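Local structure of phosphatidylethanolamine-binding protein (2GZQ) at residues P86-P94 and K133-S141. The protein probably binds phosphatidylethanolamine or other phosphate-bearing ligands. Residues are numbered along the deposited sequence; the frame is centred on the assembly and turned at random.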
ATOM      1  N   PRO A  86      -9.119   1.496   0.444  1.00  4.49           N
ATOM      2  CA  PRO A  86     -10.135   1.362  -0.577  1.00  5.33           C
ATOM      3  C   PRO A  86     -11.539   1.659  -0.060  1.00  4.46           C
ATOM      4  O   PRO A  86     -12.484   1.713  -0.833  1.00  6.01           O
ATOM      5  CB  PRO A  86     -10.012  -0.109  -1.004  1.00  5.13           C
ATOM      6  CG  PRO A  86      -9.561  -0.796   0.282  1.00  6.26           C
ATOM      7  CD  PRO A  86      -8.694   0.193   0.992  1.00  6.52           C
ATOM      8  N   ASP A  87     -11.675   1.855   1.236  1.00  4.21           N
ATOM      9  CA  ASP A  87     -12.959   2.003   1.899  1.00  5.34           C
ATOM     10  C   ASP A  87     -13.138   3.402   2.464  1.00  5.54           C
ATOM     11  O   ASP A  87     -13.642   3.610   3.568  1.00  8.25           O
ATOM     12  CB  ASP A  87     -13.040   0.945   2.976  1.00  4.61           C
ATOM     13  CG  ASP A  87     -12.986  -0.466   2.394  1.00  4.49           C
ATOM     14  OD1 ASP A  87     -13.595  -0.677   1.328  1.00  5.09           O
ATOM     15  OD2 ASP A  87     -12.347  -1.361   2.999  1.00  4.98           O
ATOM     16  N   PHE A  88     -12.668   4.377   1.710  1.00  6.17           N
ATOM     17  CA  PHE A  88     -12.658   5.774   2.136  1.00  4.90           C
ATOM     18  C   PHE A  88     -13.693   6.582   1.386  1.00  3.66           C
ATOM     19  O   PHE A  88     -13.746   6.494   0.161  1.00  4.88           O
ATOM     20  CB  PHE A  88     -11.282   6.379   1.846  1.00  5.90           C
ATOM     21  CG  PHE A  88     -11.171   7.803   2.266  1.00  5.35           C
ATOM     22  CD1 PHE A  88     -11.550   8.816   1.427  1.00  5.71           C
ATOM     23  CD2 PHE A  88     -10.718   8.129   3.538  1.00  9.72           C
ATOM     24  CE1 PHE A  88     -11.476  10.136   1.828  1.00 10.38           C
ATOM     25  CE2 PHE A  88     -10.649   9.456   3.938  1.00 12.13           C
ATOM     26  CZ  PHE A  88     -11.035  10.446   3.084  1.00  8.99           C
ATOM     27  N   PRO A  89     -14.453   7.426   2.081  1.00  5.25           N
ATOM     28  CA  PRO A  89     -14.457   7.656   3.513  1.00  4.19           C
ATOM     29  C   PRO A  89     -15.106   6.574   4.335  1.00  6.24           C
ATOM     30  O   PRO A  89     -14.884   6.526   5.553  1.00  7.05           O
ATOM     31  CB  PRO A  89     -15.204   8.986   3.675  1.00  8.31           C
ATOM     32  CG  PRO A  89     -15.934   9.188   2.442  1.00 10.83           C
ATOM     33  CD  PRO A  89     -15.315   8.363   1.362  1.00  4.84           C
ATOM     34  N   SER A  90     -15.947   5.753   3.724  1.00  6.53           N
ATOM     35  CA  SER A  90     -16.567   4.675   4.470  1.00  7.80           C
ATOM     36  C   SER A  90     -16.668   3.428   3.638  1.00  7.78           C
ATOM     37  O   SER A  90     -16.633   3.461   2.389  1.00  6.69           O
ATOM     38  CB  SER A  90     -17.955   5.046   4.943  1.00  8.43           C
ATOM     39  OG  SER A  90     -18.844   5.086   3.847  1.00 10.26           O
ATOM     40  N   ARG A  91     -16.821   2.312   4.337  1.00  7.51           N
ATOM     41  CA  ARG A  91     -16.958   1.025   3.709  1.00  7.76           C
ATOM     42  C   ARG A  91     -18.213   0.950   2.826  1.00  7.31           C
ATOM     43  O   ARG A  91     -18.172   0.402   1.732  1.00  8.43           O
ATOM     44  CB  ARG A  91     -16.992  -0.052   4.792  1.00  7.00           C
ATOM     45  CG  ARG A  91     -17.080  -1.476   4.293  1.00  6.74           C
ATOM     46  CD  ARG A  91     -15.873  -1.854   3.470  1.00  9.06           C
ATOM     47  NE  ARG A  91     -15.891  -3.270   3.160  1.00  8.31           N
ATOM     48  CZ  ARG A  91     -15.396  -4.231   3.943  1.00 10.28           C
ATOM     49  NH1 ARG A  91     -14.774  -3.955   5.101  1.00  9.36           N
ATOM     50  NH2 ARG A  91     -15.488  -5.485   3.548  1.00 13.25           N
ATOM     51  N   ARG A  92     -19.314   1.518   3.296  1.00  5.48           N
ATOM     52  CA  ARG A  92     -20.582   1.501   2.566  1.00  6.83           C
ATOM     53  C   ARG A  92     -20.607   2.474   1.397  1.00  6.04           C
ATOM     54  O   ARG A  92     -21.297   2.239   0.414  1.00  7.59           O
ATOM     55  CB  ARG A  92     -21.718   1.863   3.517  1.00  8.87           C
ATOM     56  CG  ARG A  92     -21.873   0.914   4.669  1.00 21.01           C
ATOM     57  CD  ARG A  92     -22.968   1.355   5.637  1.00 11.55           C
ATOM     58  NE  ARG A  92     -23.017   0.430   6.756  1.00 17.58           N
ATOM     59  CZ  ARG A  92     -24.079  -0.281   7.085  1.00 10.29           C
ATOM     60  NH1 ARG A  92     -25.197  -0.151   6.388  1.00 12.28           N
ATOM     61  NH2 ARG A  92     -24.011  -1.116   8.105  1.00 13.96           N
ATOM     62  N   ARG A  93     -19.858   3.566   1.501  1.00  5.34           N
ATOM     63  CA  ARG A  93     -19.851   4.620   0.481  1.00  6.13           C
ATOM     64  C   ARG A  93     -18.414   5.070   0.211  1.00  5.28           C
ATOM     65  O   ARG A  93     -17.982   6.136   0.662  1.00  5.07           O
ATOM     66  CB  ARG A  93     -20.706   5.804   0.936  1.00  6.38           C
ATOM     67  CG  ARG A  93     -22.183   5.663   0.617  1.00 19.68           C
ATOM     68  CD  ARG A  93     -22.965   6.854   1.136  1.00 22.78           C
ATOM     69  NE  ARG A  93     -23.256   6.722   2.561  1.00 40.39           N
ATOM     70  CZ  ARG A  93     -23.932   5.709   3.092  1.00 36.85           C
ATOM     71  NH1 ARG A  93     -24.394   4.738   2.315  1.00 36.67           N
ATOM     72  NH2 ARG A  93     -24.147   5.665   4.399  1.00 41.51           N
ATOM     73  N   PRO A  94     -17.654   4.222  -0.487  1.00  5.25           N
ATOM     74  CA  PRO A  94     -16.227   4.438  -0.681  1.00  5.39           C
ATOM     75  C   PRO A  94     -15.936   5.400  -1.843  1.00  6.25           C
ATOM     76  O   PRO A  94     -15.191   5.080  -2.773  1.00  6.54           O
ATOM     77  CB  PRO A  94     -15.695   3.035  -0.967  1.00  6.58           C
ATOM     78  CG  PRO A  94     -16.846   2.403  -1.731  1.00  5.48           C
ATOM     79  CD  PRO A  94     -18.090   2.939  -1.058  1.00  6.58           C
ATOM     80  N   LYS A 133     -15.631   7.719  13.089  1.00  7.58           N
ATOM     81  CA  LYS A 133     -16.582   6.818  13.727  1.00  9.81           C
ATOM     82  C   LYS A 133     -17.803   6.540  12.855  1.00  8.95           C
ATOM     83  O   LYS A 133     -18.372   7.442  12.248  1.00 11.78           O
ATOM     84  CB  LYS A 133     -17.022   7.397  15.074  1.00 21.40           C
ATOM     85  CG  LYS A 133     -17.202   6.352  16.161  1.00 27.36           C
ATOM     86  CD  LYS A 133     -18.413   5.470  15.887  1.00 32.65           C
ATOM     87  CE  LYS A 133     -19.720   6.209  16.146  1.00 37.77           C
ATOM     88  NZ  LYS A 133     -20.834   5.740  15.266  1.00 13.57           N
ATOM     89  N   GLY A 134     -18.219   5.277  12.832  1.00 11.28           N
ATOM     90  CA  GLY A 134     -19.447   4.889  12.172  1.00  7.27           C
ATOM     91  C   GLY A 134     -19.289   4.583  10.704  1.00  7.40           C
ATOM     92  O   GLY A 134     -20.262   4.518  10.001  1.00  9.02           O
ATOM     93  N   THR A 135     -18.054   4.395  10.241  1.00  4.99           N
ATOM     94  CA  THR A 135     -17.757   4.207   8.814  1.00  6.03           C
ATOM     95  C   THR A 135     -17.305   2.801   8.470  1.00  6.88           C
ATOM     96  O   THR A 135     -16.698   2.580   7.421  1.00  7.79           O
ATOM     97  CB  THR A 135     -16.715   5.207   8.325  1.00  5.47           C
ATOM     98  OG1 THR A 135     -15.467   5.026   9.026  1.00  5.39           O
ATOM     99  CG2 THR A 135     -17.229   6.621   8.530  1.00  8.11           C
ATOM    100  N   GLY A 136     -17.618   1.841   9.333  1.00  5.60           N
ATOM    101  CA  GLY A 136     -17.368   0.435   9.040  1.00  6.67           C
ATOM    102  C   GLY A 136     -15.902   0.062   9.219  1.00  4.92           C
ATOM    103  O   GLY A 136     -15.095   0.837   9.732  1.00  6.78           O
ATOM    104  N   LEU A 137     -15.551  -1.152   8.821  1.00  5.51           N
ATOM    105  CA  LEU A 137     -14.183  -1.622   8.840  1.00  5.01           C
ATOM    106  C   LEU A 137     -13.526  -1.259   7.512  1.00  6.70           C
ATOM    107  O   LEU A 137     -14.064  -1.523   6.423  1.00  8.50           O
ATOM    108  CB  LEU A 137     -14.155  -3.129   9.046  1.00  6.71           C
ATOM    109  CG  LEU A 137     -14.551  -3.584  10.436  1.00  8.00           C
ATOM    110  CD1 LEU A 137     -15.002  -5.044  10.392  1.00  9.00           C
ATOM    111  CD2 LEU A 137     -13.382  -3.418  11.378  1.00  8.13           C
ATOM    112  N   HIS A 138     -12.363  -0.666   7.587  1.00  5.19           N
ATOM    113  CA  HIS A 138     -11.579  -0.268   6.425  1.00  4.18           C
ATOM    114  C   HIS A 138     -10.465  -1.258   6.196  1.00  4.32           C
ATOM    115  O   HIS A 138      -9.698  -1.545   7.128  1.00  4.89           O
ATOM    116  CB  HIS A 138     -10.984   1.107   6.654  1.00  5.27           C
ATOM    117  CG  HIS A 138     -11.981   2.208   6.811  1.00  3.52           C
ATOM    118  ND1 HIS A 138     -11.901   3.380   6.095  1.00  5.27           N
ATOM    119  CD2 HIS A 138     -13.048   2.344   7.636  1.00  5.71           C
ATOM    120  CE1 HIS A 138     -12.890   4.182   6.450  1.00  5.45           C
ATOM    121  NE2 HIS A 138     -13.613   3.569   7.372  1.00  6.62           N
ATOM    122  N   ARG A 139     -10.359  -1.761   4.979  1.00  4.94           N
ATOM    123  CA  ARG A 139      -9.305  -2.703   4.606  1.00  4.31           C
ATOM    124  C   ARG A 139      -8.050  -1.935   4.207  1.00  4.14           C
ATOM    125  O   ARG A 139      -7.770  -1.766   3.025  1.00  4.63           O
ATOM    126  CB  ARG A 139      -9.820  -3.595   3.470  1.00  5.01           C
ATOM    127  CG  ARG A 139     -11.021  -4.449   3.907  1.00  4.65           C
ATOM    128  CD  ARG A 139     -11.761  -5.058   2.738  1.00  5.85           C
ATOM    129  NE  ARG A 139     -12.442  -4.022   1.975  1.00  4.77           N
ATOM    130  CZ  ARG A 139     -13.074  -4.230   0.827  1.00  6.96           C
ATOM    131  NH1 ARG A 139     -13.137  -5.448   0.281  1.00  7.30           N
ATOM    132  NH2 ARG A 139     -13.646  -3.216   0.217  1.00  6.75           N
ATOM    133  N   ILE A 140      -7.304  -1.482   5.200  1.00  4.75           N
ATOM    134  CA  ILE A 140      -6.084  -0.720   4.979  1.00  4.43           C
ATOM    135  C   ILE A 140      -5.049  -1.682   4.375  1.00  4.69           C
ATOM    136  O   ILE A 140      -4.716  -2.703   4.971  1.00  5.96           O
ATOM    137  CB  ILE A 140      -5.613  -0.096   6.292  1.00  5.37           C
ATOM    138  CG1 ILE A 140      -6.676   0.832   6.893  1.00  5.88           C
ATOM    139  CG2 ILE A 140      -4.282   0.610   6.087  1.00  6.08           C
ATOM    140  CD1 ILE A 140      -7.113   1.937   6.042  1.00  7.10           C
ATOM    141  N   SER A 141      -4.607  -1.370   3.165  1.00  4.58           N
ATOM    142  CA  SER A 141      -3.909  -2.306   2.322  1.00  5.17           C
ATOM    143  C   SER A 141      -2.552  -1.792   1.890  1.00  5.28           C
ATOM    144  O   SER A 141      -2.348  -0.589   1.668  1.00  5.85           O
ATOM    145  CB  SER A 141      -4.746  -2.573   1.084  1.00  5.70           C
ATOM    146  OG  SER A 141      -6.008  -3.172   1.380  1.00  6.24           O
TER
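Ser90 and Thr135 have the nearest CA atoms, 4.5 Å apart, where the loop following strand 77-85 runs beside the turn that leads into strand 138-148. The link here is Arg91 N to Thr135 O (3.1 Å, nearly straight). Farther along, Asp87 and Arg139 form a side-on salt bridge with carboxylate and guanidinium only 4° from coplanar. Arg139 NH2 reaches Asp87 OD1 at 2.8 Å and Arg139 NE reaches Asp87 OD2 at 2.9 Å, both on syn lone pairs; the anti lone pair of Asp87 OD2 takes Arg139 N (2.8 Å). With CG anti to its backbone N (chi1 -178°) and a bend at chi2, Arg91 lays its guanidinium flat over that of Arg139, centres 3.9 Å apart, while Arg91 NH1 bonds Leu137 O (2.9 Å) from above the carbonyl plane. The His138 ring meets Pro89 O at its edge through CE1 (3.2 Å), and its ND1 pairs with Asp85. Arg139 NH1 bonds Glu21 O, and NH2 also bonds His26 ND1. The contact joins the family's Asp-Pro-Asp-x-Pro-Ser-Arg and Gly-x-His-Arg motifs, which probably line the ligand pocket, as in relatives. Three bonds thus fix the buried carboxylate, whose negative charge probably eases the stacking of two like-charged guanidinium groups.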